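Titin (Homo sapiens, PDB 3LCY) forms the giant filament of the striated-muscle sarcomere, whose A-band part includes these two tandem immunoglobulin domains, and also carries a serine/threonine kinase domain. Local coordinates at residues A[27-32]-A[89-94]. Residues are numbered along the deposited sequence; the frame is centred on the assembly and turned at random.
Sequences LSCQIV and VETSSK
Leu27, Cys29 and Ile31 on one strand meet Ser93, Thr91 and Val89 on the other without any flat group among the six side chains, so branched and small groups make the contact instead of faces and edges. The side chains of Ile31 and Val89 overlap alongside, pointing opposite ways, with Ile31 CG2 3.6 Å from Val89 CG2. Both are beta-branched, which suits an extended backbone; Ile31 is buried, whereas Val89 sits at the margin of the core, also touching Pro8 and Ala82. Thr91 serves two surroundings: with OG1 anti to its backbone N (chi1 171°), the hydroxyl takes a hydrogen bond from Met14 N, while its methyl CG2 lies 4.0 Å from Cys29 SG and 4.1 Å from Ile31 CD1. Ser93 is small enough to admit Leu27, whose CD2 touches Ser93 OG at 3.6 Å; that buried hydroxyl is satisfied by Lys15 O. Cys29 also touches Cys80, on strand 76-83. The axes of the two segments approach to 8.7 Å, running roughly antiparallel at 151°, a spacing bridged by side chains rather than backbone hydrogen bonds. Strands 24-34 and 88-103 belong to facing sheets, and their inward residues line the interior of an I-set immunoglobulin beta-sandwich, here strands B and G.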
loop_
_atom_site.group_PDB
_atom_site.type_symbol
_atom_site.label_atom_id
_atom_site.label_comp_id
_atom_site.label_asym_id
_atom_site.label_seq_id
_atom_site.Cartn_x
_atom_site.Cartn_y
_atom_site.Cartn_z
ATOM N N LEU A 27 -6.226 -14.502 -6.934
ATOM C CA LEU A 27 -7.160 -13.745 -7.757
ATOM C C LEU A 27 -7.621 -14.621 -8.913
ATOM O O LEU A 27 -6.824 -15.002 -9.770
ATOM C CB LEU A 27 -6.516 -12.461 -8.280
ATOM C CG LEU A 27 -6.006 -11.480 -7.220
ATOM C CD1 LEU A 27 -4.486 -11.530 -7.128
ATOM C CD2 LEU A 27 -6.480 -10.066 -7.523
ATOM N N SER A 28 -8.908 -14.946 -8.934
ATOM C CA SER A 28 -9.422 -15.899 -9.909
ATOM C C SER A 28 -10.575 -15.353 -10.747
ATOM O O SER A 28 -11.258 -14.409 -10.352
ATOM C CB SER A 28 -9.855 -17.189 -9.208
ATOM O OG SER A 28 -10.279 -18.163 -10.144
ATOM N N CYS A 29 -10.783 -15.967 -11.907
ATOM C CA CYS A 29 -11.885 -15.611 -12.789
ATOM C C CYS A 29 -12.148 -16.748 -13.771
ATOM O O CYS A 29 -11.267 -17.568 -14.032
ATOM C CB CYS A 29 -11.573 -14.322 -13.552
ATOM S SG CYS A 29 -10.228 -14.476 -14.747
ATOM N N GLN A 30 -13.328 -16.809 -14.367
ATOM C CA GLN A 30 -13.626 -17.785 -15.391
ATOM C C GLN A 30 -13.938 -17.184 -16.717
ATOM O O GLN A 30 -14.853 -16.454 -16.840
ATOM C CB GLN A 30 -14.832 -18.570 -15.001
ATOM C CG GLN A 30 -14.826 -19.023 -13.656
ATOM C CD GLN A 30 -15.558 -20.264 -13.536
ATOM O OE1 GLN A 30 -16.112 -20.740 -14.484
ATOM N NE2 GLN A 30 -15.562 -20.825 -12.372
ATOM N N ILE A 31 -13.176 -17.550 -17.718
ATOM C CA ILE A 31 -13.363 -17.115 -19.073
ATOM C C ILE A 31 -13.315 -18.292 -20.026
ATOM O O ILE A 31 -12.416 -19.073 -20.009
ATOM C CB ILE A 31 -12.305 -16.124 -19.453
ATOM C CG1 ILE A 31 -12.245 -15.009 -18.429
ATOM C CG2 ILE A 31 -12.585 -15.566 -20.766
ATOM C CD1 ILE A 31 -11.000 -14.243 -18.409
ATOM N N VAL A 32 -14.343 -18.409 -20.852
ATOM C CA VAL A 32 -14.444 -19.511 -21.790
ATOM C C VAL A 32 -14.441 -19.070 -23.244
ATOM O O VAL A 32 -15.075 -18.089 -23.604
ATOM C CB VAL A 32 -15.702 -20.339 -21.509
ATOM C CG1 VAL A 32 -15.568 -21.062 -20.191
ATOM C CG2 VAL A 32 -16.915 -19.448 -21.484
ATOM N N VAL A 89 -11.041 -10.630 -24.052
ATOM C CA VAL A 89 -11.821 -9.996 -22.998
ATOM C C VAL A 89 -10.890 -9.581 -21.878
ATOM O O VAL A 89 -9.798 -10.110 -21.747
ATOM C CB VAL A 89 -12.882 -10.929 -22.404
ATOM C CG1 VAL A 89 -13.850 -11.387 -23.467
ATOM C CG2 VAL A 89 -12.228 -12.101 -21.725
ATOM N N GLU A 90 -11.329 -8.626 -21.076
ATOM C CA GLU A 90 -10.532 -8.140 -19.968
ATOM C C GLU A 90 -11.321 -8.071 -18.659
ATOM O O GLU A 90 -12.498 -7.737 -18.654
ATOM C CB GLU A 90 -9.971 -6.767 -20.326
ATOM C CG GLU A 90 -9.531 -5.932 -19.158
ATOM C CD GLU A 90 -9.126 -4.541 -19.577
ATOM O OE1 GLU A 90 -8.573 -4.392 -20.678
ATOM O OE2 GLU A 90 -9.361 -3.596 -18.802
ATOM N N THR A 91 -10.664 -8.390 -17.553
ATOM C CA THR A 91 -11.305 -8.342 -16.245
ATOM C C THR A 91 -10.302 -7.966 -15.158
ATOM O O THR A 91 -9.184 -8.482 -15.124
ATOM C CB THR A 91 -11.974 -9.680 -15.891
ATOM O OG1 THR A 91 -12.394 -9.654 -14.522
ATOM C CG2 THR A 91 -11.004 -10.830 -16.096
ATOM N N SER A 92 -10.709 -7.063 -14.274
ATOM C CA SER A 92 -9.813 -6.549 -13.246
ATOM C C SER A 92 -10.463 -6.507 -11.868
ATOM O O SER A 92 -11.678 -6.360 -11.745
ATOM C CB SER A 92 -9.323 -5.151 -13.626
ATOM O OG SER A 92 -8.722 -5.153 -14.908
ATOM N N SER A 93 -9.636 -6.638 -10.836
ATOM C CA SER A 93 -10.088 -6.526 -9.457
ATOM C C SER A 93 -8.913 -6.082 -8.593
ATOM O O SER A 93 -7.778 -6.028 -9.067
ATOM C CB SER A 93 -10.656 -7.856 -8.959
ATOM O OG SER A 93 -9.634 -8.824 -8.801
ATOM N N LYS A 94 -9.180 -5.758 -7.334
ATOM C CA LYS A 94 -8.134 -5.245 -6.458
ATOM C C LYS A 94 -7.779 -6.192 -5.320
ATOM O O LYS A 94 -8.607 -6.985 -4.870
ATOM C CB LYS A 94 -8.525 -3.879 -5.892
ATOM C CG LYS A 94 -8.542 -2.767 -6.921
ATOM C CD LYS A 94 -8.994 -1.459 -6.300
ATOM C CE LYS A 94 -8.935 -0.325 -7.306
ATOM N NZ LYS A 94 -9.532 0.926 -6.765
#